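Local coordinates for protein Alpha/beta hydrolase (Streptomyces albidoflavus, PDB 6KSU) that probably cyclises non-ribosomal peptides by macrolactamization, joining residues of opposite chirality, as a cyclase related to penicillin-binding proteins, at residues A[85-90]-A[334-339]; A[94-99]-A[199-204]; A[193-198]-A[250-255]; A[267-270]-A[276-279]. All blocks are in the same frame, centred on the assembly; numbering follows the deposited sequence.

Interaction 1. Residues A[85-90]-A[334-339]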
loop_
_atom_site.group_PDB
_atom_site.type_symbol
_atom_site.label_atom_id
_atom_site.label_comp_id
_atom_site.label_asym_id
_atom_site.label_seq_id
_atom_site.Cartn_x
_atom_site.Cartn_y
_atom_site.Cartn_z
ATOM N N THR A 85 3.536 -2.168 -5.059
ATOM C CA THR A 85 4.170 -3.448 -5.368
ATOM C C THR A 85 3.390 -4.641 -4.803
ATOM O O THR A 85 3.440 -5.748 -5.363
ATOM C CB THR A 85 5.609 -3.443 -4.813
ATOM O OG1 THR A 85 6.366 -2.360 -5.389
ATOM C CG2 THR A 85 6.325 -4.771 -5.120
ATOM N N LYS A 86 2.690 -4.443 -3.679
ATOM C CA LYS A 86 2.001 -5.555 -3.021
ATOM C C LYS A 86 0.898 -6.128 -3.899
ATOM O O LYS A 86 0.550 -7.311 -3.779
ATOM C CB LYS A 86 1.418 -5.085 -1.678
ATOM C CG LYS A 86 2.467 -4.827 -0.646
ATOM C CD LYS A 86 1.881 -4.160 0.584
ATOM C CE LYS A 86 2.939 -4.121 1.661
ATOM N NZ LYS A 86 3.887 -2.989 1.435
ATOM N N PHE A 87 0.320 -5.307 -4.768
ATOM C CA PHE A 87 -0.702 -5.818 -5.670
ATOM C C PHE A 87 -0.100 -6.780 -6.696
ATOM O O PHE A 87 -0.733 -7.766 -7.065
ATOM C CB PHE A 87 -1.421 -4.631 -6.312
ATOM C CG PHE A 87 -2.346 -4.980 -7.444
ATOM C CD1 PHE A 87 -3.559 -5.594 -7.209
ATOM C CD2 PHE A 87 -2.032 -4.604 -8.738
ATOM C CE1 PHE A 87 -4.439 -5.888 -8.253
ATOM C CE2 PHE A 87 -2.899 -4.894 -9.789
ATOM C CZ PHE A 87 -4.105 -5.542 -9.541
ATOM N N LEU A 88 1.141 -6.558 -7.109
ATOM C CA LEU A 88 1.743 -7.472 -8.078
ATOM C C LEU A 88 2.274 -8.716 -7.391
ATOM O O LEU A 88 2.130 -9.830 -7.915
ATOM C CB LEU A 88 2.836 -6.743 -8.848
ATOM C CG LEU A 88 2.044 -5.633 -9.541
ATOM C CD1 LEU A 88 2.494 -4.253 -9.087
ATOM C CD2 LEU A 88 2.102 -5.780 -11.032
ATOM N N THR A 89 2.849 -8.540 -6.200
ATOM C CA THR A 89 3.232 -9.676 -5.375
ATOM C C THR A 89 2.024 -10.553 -5.067
ATOM O O THR A 89 2.096 -11.788 -5.154
ATOM C CB THR A 89 3.888 -9.178 -4.089
ATOM O OG1 THR A 89 5.214 -8.753 -4.403
ATOM C CG2 THR A 89 3.939 -10.312 -3.028
ATOM N N ALA A 90 0.900 -9.924 -4.698
ATOM C CA ALA A 90 -0.323 -10.686 -4.475
ATOM C C ALA A 90 -0.736 -11.398 -5.745
ATOM O O ALA A 90 -1.140 -12.568 -5.712
ATOM C CB ALA A 90 -1.452 -9.778 -4.008
ATOM N N CYS A 334 2.368 6.782 -5.830
ATOM C CA CYS A 334 1.760 5.891 -6.808
ATOM C C CYS A 334 0.402 5.428 -6.297
ATOM O O CYS A 334 0.303 4.958 -5.170
ATOM C CB CYS A 334 2.699 4.713 -7.046
ATOM S SG CYS A 334 2.006 3.425 -7.989
ATOM N N ASN A 335 -0.637 5.544 -7.126
ATOM C CA ASN A 335 -1.992 5.165 -6.742
ATOM C C ASN A 335 -2.640 4.375 -7.864
ATOM O O ASN A 335 -2.555 4.771 -9.021
ATOM C CB ASN A 335 -2.901 6.370 -6.443
ATOM C CG ASN A 335 -2.334 7.284 -5.386
ATOM O OD1 ASN A 335 -1.567 8.209 -5.690
ATOM N ND2 ASN A 335 -2.703 7.026 -4.129
ATOM N N LEU A 336 -3.315 3.281 -7.496
ATOM C CA LEU A 336 -4.038 2.413 -8.411
ATOM C C LEU A 336 -5.475 2.264 -7.932
ATOM O O LEU A 336 -5.727 2.132 -6.726
ATOM C CB LEU A 336 -3.378 1.024 -8.511
ATOM C CG LEU A 336 -4.213 -0.064 -9.193
ATOM C CD1 LEU A 336 -4.465 0.278 -10.659
ATOM C CD2 LEU A 336 -3.503 -1.382 -9.085
ATOM N N ARG A 337 -6.418 2.268 -8.876
ATOM C CA ARG A 337 -7.832 2.160 -8.530
ATOM C C ARG A 337 -8.558 1.378 -9.604
ATOM O O ARG A 337 -8.397 1.665 -10.796
ATOM C CB ARG A 337 -8.490 3.537 -8.364
ATOM C CG ARG A 337 -7.978 4.328 -7.190
ATOM C CD ARG A 337 -8.395 3.708 -5.841
ATOM N NE ARG A 337 -8.066 4.583 -4.720
ATOM C CZ ARG A 337 -6.857 4.675 -4.166
ATOM N NH1 ARG A 337 -5.859 3.916 -4.611
ATOM N NH2 ARG A 337 -6.643 5.497 -3.140
ATOM N N ILE A 338 -9.385 0.422 -9.175
ATOM C CA ILE A 338 -10.068 -0.514 -10.067
ATOM C C ILE A 338 -11.542 -0.555 -9.698
ATOM O O ILE A 338 -11.885 -0.702 -8.520
ATOM C CB ILE A 338 -9.481 -1.929 -9.948
ATOM C CG1 ILE A 338 -7.974 -1.938 -10.203
ATOM C CG2 ILE A 338 -10.223 -2.877 -10.831
ATOM C CD1 ILE A 338 -7.310 -3.200 -9.757
ATOM N N HIS A 339 -12.415 -0.458 -10.689
ATOM C CA HIS A 339 -13.841 -0.695 -10.472
ATOM C C HIS A 339 -14.239 -1.849 -11.369
ATOM O O HIS A 339 -14.566 -1.631 -12.547
ATOM C CB HIS A 339 -14.696 0.530 -10.777
ATOM C CG HIS A 339 -16.112 0.398 -10.303
ATOM N ND1 HIS A 339 -17.059 -0.347 -10.978
ATOM C CD2 HIS A 339 -16.741 0.907 -9.219
ATOM C CE1 HIS A 339 -18.214 -0.272 -10.342
ATOM N NE2 HIS A 339 -18.046 0.482 -9.269
#

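Interaction 2. Residues A[94-99]-A[199-204]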
loop_
_atom_site.group_PDB
_atom_site.type_symbol
_atom_site.label_atom_id
_atom_site.label_comp_id
_atom_site.label_asym_id
_atom_site.label_seq_id
_atom_site.Cartn_x
_atom_site.Cartn_y
_atom_site.Cartn_z
ATOM N N MET A 94 -1.073 -15.356 -6.167
ATOM C CA MET A 94 -2.317 -15.975 -6.602
ATOM C C MET A 94 -2.113 -16.867 -7.824
ATOM O O MET A 94 -2.849 -17.845 -7.987
ATOM C CB MET A 94 -3.376 -14.914 -6.893
ATOM C CG MET A 94 -3.891 -14.186 -5.672
ATOM S SD MET A 94 -4.464 -15.254 -4.305
ATOM C CE MET A 94 -6.126 -15.580 -4.851
ATOM N N GLN A 95 -1.143 -16.548 -8.698
ATOM C CA GLN A 95 -0.840 -17.442 -9.818
ATOM C C GLN A 95 -0.452 -18.831 -9.334
ATOM O O GLN A 95 -0.900 -19.842 -9.896
ATOM C CB GLN A 95 0.299 -16.887 -10.662
ATOM C CG GLN A 95 -0.084 -15.976 -11.772
ATOM C CD GLN A 95 1.143 -15.591 -12.561
ATOM O OE1 GLN A 95 2.266 -15.849 -12.126
ATOM N NE2 GLN A 95 0.945 -15.006 -13.736
ATOM N N PHE A 96 0.415 -18.900 -8.312
ATOM C CA PHE A 96 0.894 -20.194 -7.831
ATOM C C PHE A 96 -0.230 -20.985 -7.191
ATOM O O PHE A 96 -0.280 -22.212 -7.314
ATOM C CB PHE A 96 2.061 -19.987 -6.859
ATOM C CG PHE A 96 3.343 -19.684 -7.542
ATOM C CD1 PHE A 96 4.179 -20.708 -7.966
ATOM C CD2 PHE A 96 3.688 -18.372 -7.837
ATOM C CE1 PHE A 96 5.350 -20.429 -8.644
ATOM C CE2 PHE A 96 4.860 -18.082 -8.519
ATOM C CZ PHE A 96 5.694 -19.109 -8.918
ATOM N N VAL A 97 -1.150 -20.289 -6.534
ATOM C CA VAL A 97 -2.323 -20.931 -5.962
ATOM C C VAL A 97 -3.138 -21.597 -7.062
ATOM O O VAL A 97 -3.522 -22.764 -6.956
ATOM C CB VAL A 97 -3.143 -19.892 -5.177
ATOM C CG1 VAL A 97 -4.553 -20.393 -4.856
ATOM C CG2 VAL A 97 -2.368 -19.465 -3.927
ATOM N N CYS A 98 -3.358 -20.882 -8.161
ATOM C CA CYS A 98 -4.221 -21.413 -9.211
ATOM C C CYS A 98 -3.592 -22.615 -9.916
ATOM O O CYS A 98 -4.292 -23.574 -10.259
ATOM C CB CYS A 98 -4.567 -20.295 -10.184
ATOM S SG CYS A 98 -5.493 -19.017 -9.338
ATOM N N ASP A 99 -2.283 -22.602 -10.123
ATOM C CA ASP A 99 -1.664 -23.818 -10.630
ATOM C C ASP A 99 -1.611 -24.926 -9.584
ATOM O O ASP A 99 -1.053 -25.996 -9.871
ATOM C CB ASP A 99 -0.262 -23.509 -11.146
ATOM C CG ASP A 99 -0.268 -22.449 -12.235
ATOM O OD1 ASP A 99 -1.284 -22.340 -12.957
ATOM O OD2 ASP A 99 0.746 -21.729 -12.376
ATOM N N ASP A 199 9.408 -11.405 -12.598
ATOM C CA ASP A 199 9.667 -11.160 -14.015
ATOM C C ASP A 199 9.023 -12.243 -14.884
ATOM O O ASP A 199 8.095 -11.975 -15.654
ATOM C CB ASP A 199 11.181 -11.069 -14.252
ATOM C CG ASP A 199 11.544 -10.653 -15.690
ATOM O OD1 ASP A 199 10.638 -10.408 -16.519
ATOM O OD2 ASP A 199 12.750 -10.571 -15.987
ATOM N N SER A 200 9.462 -13.490 -14.723
ATOM C CA SER A 200 9.080 -14.542 -15.666
ATOM C C SER A 200 7.620 -14.970 -15.537
ATOM O O SER A 200 7.041 -15.459 -16.509
ATOM C CB SER A 200 9.986 -15.751 -15.474
ATOM O OG SER A 200 9.858 -16.241 -14.156
ATOM N N CYS A 201 7.000 -14.841 -14.369
ATOM C CA CYS A 201 5.638 -15.354 -14.250
ATOM C C CYS A 201 4.558 -14.304 -14.459
ATOM O O CYS A 201 3.404 -14.672 -14.698
ATOM C CB CYS A 201 5.422 -16.022 -12.885
ATOM S SG CYS A 201 6.549 -17.428 -12.563
ATOM N N LEU A 202 4.887 -13.013 -14.377
ATOM C CA LEU A 202 3.832 -12.011 -14.370
ATOM C C LEU A 202 4.180 -10.791 -15.212
ATOM O O LEU A 202 3.397 -10.378 -16.066
ATOM C CB LEU A 202 3.535 -11.581 -12.925
ATOM C CG LEU A 202 2.295 -10.702 -12.804
ATOM C CD1 LEU A 202 1.101 -11.474 -13.351
ATOM C CD2 LEU A 202 2.054 -10.284 -11.365
ATOM N N LEU A 203 5.322 -10.170 -14.936
ATOM C CA LEU A 203 5.690 -8.965 -15.674
ATOM C C LEU A 203 5.887 -9.274 -17.156
ATOM O O LEU A 203 5.285 -8.624 -18.018
ATOM C CB LEU A 203 6.942 -8.342 -15.057
ATOM C CG LEU A 203 6.838 -7.973 -13.565
ATOM C CD1 LEU A 203 8.028 -7.159 -13.166
ATOM C CD2 LEU A 203 5.538 -7.206 -13.264
ATOM N N ARG A 204 6.672 -10.317 -17.466
ATOM C CA ARG A 204 6.944 -10.646 -18.866
ATOM C C ARG A 204 5.683 -10.965 -19.662
ATOM O O ARG A 204 5.454 -10.314 -20.697
ATOM C CB ARG A 204 7.978 -11.775 -18.955
ATOM C CG ARG A 204 8.371 -12.101 -20.426
ATOM C CD ARG A 204 9.729 -12.796 -20.599
ATOM N NE ARG A 204 10.704 -12.472 -19.557
ATOM C CZ ARG A 204 11.426 -13.387 -18.907
ATOM N NH1 ARG A 204 11.286 -14.679 -19.208
ATOM N NH2 ARG A 204 12.291 -13.019 -17.963
#

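Interaction 3. Residues A[193-198]-A[250-255]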
loop_
_atom_site.group_PDB
_atom_site.type_symbol
_atom_site.label_atom_id
_atom_site.label_comp_id
_atom_site.label_asym_id
_atom_site.label_seq_id
_atom_site.Cartn_x
_atom_site.Cartn_y
_atom_site.Cartn_z
ATOM N N ASP A 193 13.908 -17.022 -6.991
ATOM C CA ASP A 193 13.829 -15.842 -6.144
ATOM C C ASP A 193 12.681 -14.932 -6.593
ATOM O O ASP A 193 12.160 -15.042 -7.715
ATOM C CB ASP A 193 15.155 -15.093 -6.168
ATOM C CG ASP A 193 15.445 -14.459 -7.521
ATOM O OD1 ASP A 193 14.874 -13.383 -7.807
ATOM O OD2 ASP A 193 16.245 -15.028 -8.300
ATOM N N TRP A 194 12.286 -14.021 -5.698
ATOM C CA TRP A 194 11.119 -13.180 -5.964
ATOM C C TRP A 194 11.277 -12.368 -7.250
ATOM O O TRP A 194 10.326 -12.248 -8.025
ATOM C CB TRP A 194 10.841 -12.238 -4.780
ATOM C CG TRP A 194 9.793 -11.214 -5.104
ATOM C CD1 TRP A 194 8.443 -11.376 -5.023
ATOM C CD2 TRP A 194 10.008 -9.867 -5.581
ATOM N NE1 TRP A 194 7.794 -10.210 -5.407
ATOM C CE2 TRP A 194 8.735 -9.274 -5.752
ATOM C CE3 TRP A 194 11.153 -9.105 -5.857
ATOM C CZ2 TRP A 194 8.572 -7.973 -6.209
ATOM C CZ3 TRP A 194 10.996 -7.813 -6.315
ATOM C CH2 TRP A 194 9.711 -7.249 -6.476
ATOM N N TRP A 195 12.461 -11.789 -7.484
ATOM C CA TRP A 195 12.688 -11.027 -8.718
ATOM C C TRP A 195 12.469 -11.893 -9.956
ATOM O O TRP A 195 11.699 -11.531 -10.859
ATOM C CB TRP A 195 14.107 -10.455 -8.747
ATOM C CG TRP A 195 14.392 -9.342 -7.788
ATOM C CD1 TRP A 195 14.454 -8.011 -8.078
ATOM C CD2 TRP A 195 14.710 -9.464 -6.392
ATOM N NE1 TRP A 195 14.766 -7.294 -6.948
ATOM C CE2 TRP A 195 14.928 -8.159 -5.899
ATOM C CE3 TRP A 195 14.817 -10.543 -5.511
ATOM C CZ2 TRP A 195 15.263 -7.908 -4.572
ATOM C CZ3 TRP A 195 15.144 -10.291 -4.182
ATOM C CH2 TRP A 195 15.358 -8.981 -3.728
ATOM N N THR A 196 13.158 -13.038 -10.020
ATOM C CA THR A 196 13.064 -13.892 -11.195
ATOM C C THR A 196 11.626 -14.331 -11.426
ATOM O O THR A 196 11.132 -14.300 -12.557
ATOM C CB THR A 196 13.986 -15.103 -11.037
ATOM O OG1 THR A 196 15.329 -14.653 -10.832
ATOM C CG2 THR A 196 13.933 -16.000 -12.264
ATOM N N ALA A 197 10.930 -14.713 -10.359
ATOM C CA ALA A 197 9.558 -15.183 -10.494
ATOM C C ALA A 197 8.622 -14.047 -10.884
ATOM O O ALA A 197 7.756 -14.222 -11.753
ATOM C CB ALA A 197 9.110 -15.834 -9.183
ATOM N N MET A 198 8.772 -12.873 -10.249
ATOM C CA MET A 198 7.980 -11.713 -10.646
ATOM C C MET A 198 8.161 -11.412 -12.134
ATOM O O MET A 198 7.188 -11.198 -12.870
ATOM C CB MET A 198 8.377 -10.506 -9.784
ATOM C CG MET A 198 7.659 -9.215 -10.085
ATOM S SD MET A 198 5.857 -9.311 -9.955
ATOM C CE MET A 198 5.571 -9.289 -8.189
ATOM N N SER A 250 15.785 -5.630 1.425
ATOM C CA SER A 250 14.806 -6.606 1.897
ATOM C C SER A 250 13.361 -6.164 1.701
ATOM O O SER A 250 12.463 -7.002 1.787
ATOM C CB SER A 250 15.054 -6.902 3.373
ATOM O OG SER A 250 15.178 -5.688 4.087
ATOM N N LEU A 251 13.103 -4.886 1.436
ATOM C CA LEU A 251 11.722 -4.452 1.242
ATOM C C LEU A 251 11.157 -4.813 -0.132
ATOM O O LEU A 251 9.963 -4.580 -0.365
ATOM C CB LEU A 251 11.612 -2.941 1.479
ATOM C CG LEU A 251 11.604 -2.582 2.976
ATOM C CD1 LEU A 251 12.301 -1.247 3.297
ATOM C CD2 LEU A 251 10.179 -2.615 3.530
ATOM N N ALA A 252 11.961 -5.446 -0.999
ATOM C CA ALA A 252 11.653 -5.560 -2.427
ATOM C C ALA A 252 10.264 -6.124 -2.703
ATOM O O ALA A 252 9.498 -5.541 -3.480
ATOM C CB ALA A 252 12.712 -6.422 -3.120
ATOM N N ALA A 253 9.929 -7.286 -2.114
ATOM C CA ALA A 253 8.627 -7.895 -2.381
ATOM C C ALA A 253 7.474 -7.064 -1.826
ATOM O O ALA A 253 6.310 -7.309 -2.180
ATOM C CB ALA A 253 8.560 -9.326 -1.804
ATOM N N ALA A 254 7.766 -6.105 -0.953
ATOM C CA ALA A 254 6.741 -5.231 -0.407
ATOM C C ALA A 254 6.705 -3.850 -1.065
ATOM O O ALA A 254 5.650 -3.215 -1.054
ATOM C CB ALA A 254 6.934 -5.079 1.115
ATOM N N GLY A 255 7.809 -3.375 -1.653
ATOM C CA GLY A 255 7.800 -2.022 -2.203
ATOM C C GLY A 255 8.798 -1.681 -3.300
ATOM O O GLY A 255 8.891 -0.513 -3.698
#

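Interaction 4. Residues A[267-270]-A[276-279]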
loop_
_atom_site.group_PDB
_atom_site.type_symbol
_atom_site.label_atom_id
_atom_site.label_comp_id
_atom_site.label_asym_id
_atom_site.label_seq_id
_atom_site.Cartn_x
_atom_site.Cartn_y
_atom_site.Cartn_z
ATOM N N ALA A 267 -1.891 -4.638 -15.378
ATOM C CA ALA A 267 -2.038 -5.676 -14.357
ATOM C C ALA A 267 -3.444 -5.706 -13.764
ATOM O O ALA A 267 -3.877 -6.738 -13.251
ATOM C CB ALA A 267 -1.001 -5.477 -13.249
ATOM N N ALA A 268 -4.168 -4.593 -13.822
ATOM C CA ALA A 268 -5.556 -4.553 -13.384
ATOM C C ALA A 268 -6.519 -5.146 -14.406
ATOM O O ALA A 268 -7.659 -5.466 -14.044
ATOM C CB ALA A 268 -5.963 -3.105 -13.075
ATOM N N ARG A 269 -6.087 -5.309 -15.670
ATOM C CA ARG A 269 -7.010 -5.753 -16.712
ATOM C C ARG A 269 -7.729 -7.053 -16.369
ATOM O O ARG A 269 -8.957 -7.097 -16.536
ATOM C CB ARG A 269 -6.271 -5.848 -18.057
ATOM C CG ARG A 269 -5.761 -4.488 -18.576
ATOM C CD ARG A 269 -6.882 -3.642 -19.149
ATOM N NE ARG A 269 -7.763 -4.412 -20.025
ATOM C CZ ARG A 269 -7.576 -4.556 -21.332
ATOM N NH1 ARG A 269 -6.538 -3.970 -21.918
ATOM N NH2 ARG A 269 -8.435 -5.275 -22.052
ATOM N N PRO A 270 -7.070 -8.125 -15.896
ATOM C CA PRO A 270 -7.824 -9.348 -15.544
ATOM C C PRO A 270 -8.847 -9.165 -14.428
ATOM O O PRO A 270 -9.636 -10.089 -14.193
ATOM C CB PRO A 270 -6.730 -10.349 -15.118
ATOM C CG PRO A 270 -5.476 -9.809 -15.678
ATOM C CD PRO A 270 -5.621 -8.319 -15.700
ATOM N N LYS A 276 -12.569 -10.805 -20.530
ATOM C CA LYS A 276 -12.435 -11.750 -21.641
ATOM C C LYS A 276 -11.904 -11.075 -22.908
ATOM O O LYS A 276 -11.434 -11.769 -23.811
ATOM C CB LYS A 276 -13.767 -12.458 -21.932
ATOM C CG LYS A 276 -14.347 -13.296 -20.772
ATOM C CD LYS A 276 -13.547 -14.565 -20.464
ATOM C CE LYS A 276 -13.326 -14.750 -18.958
ATOM N NZ LYS A 276 -12.499 -15.966 -18.657
ATOM N N THR A 277 -11.951 -9.741 -22.988
ATOM C CA THR A 277 -11.331 -9.021 -24.095
ATOM C C THR A 277 -9.828 -8.859 -23.929
ATOM O O THR A 277 -9.153 -8.472 -24.888
ATOM C CB THR A 277 -11.931 -7.623 -24.253
ATOM O OG1 THR A 277 -11.421 -6.770 -23.218
ATOM C CG2 THR A 277 -13.452 -7.666 -24.190
ATOM N N PHE A 278 -9.291 -9.115 -22.743
ATOM C CA PHE A 278 -7.862 -8.975 -22.501
ATOM C C PHE A 278 -7.175 -10.284 -22.885
ATOM O O PHE A 278 -7.537 -11.352 -22.375
ATOM C CB PHE A 278 -7.606 -8.612 -21.039
ATOM C CG PHE A 278 -6.175 -8.325 -20.728
ATOM C CD1 PHE A 278 -5.532 -7.250 -21.308
ATOM C CD2 PHE A 278 -5.468 -9.136 -19.859
ATOM C CE1 PHE A 278 -4.202 -6.980 -21.017
ATOM C CE2 PHE A 278 -4.140 -8.881 -19.573
ATOM C CZ PHE A 278 -3.503 -7.798 -20.157
ATOM N N ALA A 279 -6.186 -10.203 -23.785
ATOM C CA ALA A 279 -5.591 -11.422 -24.328
ATOM C C ALA A 279 -4.908 -12.255 -23.252
ATOM O O ALA A 279 -4.820 -13.481 -23.372
ATOM C CB ALA A 279 -4.597 -11.082 -25.432
HETATM O O HOH W 1 -8.164 -5.226 -25.446
#

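Interaction 1. Residues A[85-90]-A[334-339]
Phe87, near the start of helix 85-98, meets the strand 332-339 through two residues, Leu336 and Ile338. With Leu336 the interaction is CH-pi: the methyl CD2 sits over one face of the phenyl ring, 3.9 Å from the centroid of Phe87 and shifted toward the CD2-CE2 bond. The closest pair is Phe87 CD2 and Leu336 CD2, at 3.6 Å. With Ile338 the contact is purely apolar and oblique to the ring, Phe87 CZ lying 4.0 Å from Ile338 CD1. Phe87 has its CG turned opposite the backbone N (chi1 170°), which carries the ring off the helix to the strand, and the stretched CG1-CD1 arm of Ile338 comes to meet it from the other direction. A flat aromatic suits this place, since one ring can offer a face to Leu336 and its far end to Ile338, two positions further along the strand.

Arg337, between the two, makes polar bonds; its side chain leaves from the other face of the sheet. Its NH1 donates to Leu336 O at 2.8 Å, approaching from above the carbonyl plane, and also forms a salt bridge with Asp326. Helix 355-365 packs on that face through Trp359. On the near side, Ala267 and Leu312 touch Phe87 and help close the buried core. One residue earlier in the helix, Lys86 bonds through NZ to Asn176. With Ser83 it fits an SxxK pattern, so this packing is consistent with the active-site helix lying against the central antiparallel sheet of the penicillin-binding protein and serine beta-lactamase fold.

Interaction 2. Residues A[94-99]-A[199-204]
Gln95 reaches across from helix 85-98 to the backbone of Cys201 in helix 194-206. Its NE2 donates to Cys201 O at 2.7 Å with an N-H...O angle of 154°; the acceptor lies in the plane of the Gln95 amide, while the donor is tilted out of the plane of the carbonyl. The side chain is extended beyond CG (chi2 -176°), which gives it the length to bridge the helices. Such proximity has a cost: Gln95 OE1 comes within 3.0 Å of Cys201 O, two acceptors with no bond between them. On the flank, Leu202 CD1 packs against the amide, 3.6 Å from Gln95 NE2. A glutamine suits this spot because it is long, uncharged and able to donate in a buried setting.

Beside the amide, Cys201 SG approaches the Phe96 ring obliquely, 4.1 Å from Phe96 CZ, a sulfur-aromatic contact that a small polarisable thiol can make without crowding.

In the next shell, Gln95 NE2 has a second, weak bond to Leu283 O. The helix carrying Cys201 widens into a pi-type turn, marked by Arg204 N bonding to Asp199 O at 2.8 Å, and a salt bridge between Arg204 NH2 and Asp199 OD2 (3.2 Å), with a weak hydrogen bond, spans the same turn.

The two helical segments approach to 11.5 Å between axes and run at 113° to one another, so they meet steeply and over a short length. Met94 and Cys98 face helix 286-293, Phe96 touches Ser190, and Leu92 and Glu91, a turn earlier in helix 85-98, continue the packing against Cys201 and Leu202.

Interaction 3. Residues A[193-198]-A[250-255]
Helix-on-helix packing beside the putative SxxK site brings Trp194, with its neighbour Trp195 at the start of helix 194-206, against Ala253 and Ala252 of the short helix 252-255. The main contact is CH-pi: Ala253 CB stands almost straight above the five-membered ring of Trp194, 3.7 Å from its centroid and 8° off the normal. The backbone follows over the same face, with Ala253 CA 3.6 Å from Trp194 CE2 and Ala252 O 3.5 Å from Trp194 CH2. Small residues suit this place, because the alanines let the indole lie close to the helix backbone. Met198 CB covers the opposite face of Trp194 near its rim, so the ring is held between a residue of its own helix and the neighbouring one.

Trp195 approaches the same helix at another angle. Its CZ2 lies 3.3 Å from Ala252 CB, oblique to the indole, while Trp194 CE3 sits over one face of the Trp195 ring. Trp194 has its CG opposite the backbone N (chi1 171°) and Trp195 beside it; the two indoles converge on Ala252, and Trp194 alone extends over Ala253. Trp195 NE1 bonds to His214 O.

Asp193 is the N-cap of the tryptophan helix. Its OD1 accepts from Thr196 N at 2.8 Å, and its OD2 takes the hydroxyl of Thr196 at 2.7 Å. Thr89 OG1 bridges the contact, bonded to both Trp194 NE1 and Ala253 O. Ala254 O accepts from Lys86, which places the packing beside what resembles the active site of penicillin-binding proteins and serine beta-lactamases.

Interaction 4. Residues A[267-270]-A[276-279]
Arg269 folds over Phe278, a CH-pi contact that ties the end of helix 261-268 to the loop leading toward helix 286-293. Arg269 CB sits above the centre of the phenyl ring, 3.5 Å from its centroid and only 9° off the normal. From there the bends at chi2 and chi3 bring the guanidinium round so that Phe278 CD1 sits over the centre of its face, 3.4 Å from Arg269 CZ. The two flat groups are inclined by 60°, so this is not a parallel stack. Phe278 has its CG opposite the backbone N, which extends the ring from the loop toward the helix end. Arginine suits the place because its aliphatic stem can cover an aromatic ring while its charged end stays near the surface, where it also makes a cation-pi contact with Tyr52.

Pro270 flanks the ring less closely, its CD 4.2 Å from Phe278 CE2 and oblique to it. Thr277 OG1 lies at the guanidinium edge, near its plane, 3.5 Å from Arg269 NH2, the two side chains crossing at about a right angle; the Thr277 hydroxyl is hydrogen-bonded to Asp274 O. One water also lies at the edge, in the guanidinium plane, and joins the segments weakly: it accepts from Arg269 NH2 and donates to Thr277 O, each at 3.4 Å.

Helix 85-98 is the hub. Interaction 1 uses its first turns and interaction 2 its last, their centres 15 Å apart, and Leu88 O packs against Leu202 CD2 at 3.5 Å. Interaction 3 shares helix 194-206 with interaction 2 and joins interaction 1 through probable hydrogen bonds, Thr89 OG1 to Ala253 O (2.9 Å) and Lys86 NZ to Ala254 O (3.1 Å); the second ties helix 252-255 to the lysine of the putative SxxK site. Interaction 4 touches interaction 1 by packing alone, with Ile338 CD1 3.6 Å from Ala268 CB. It lies farthest from interaction 3, about 23 Å between centres.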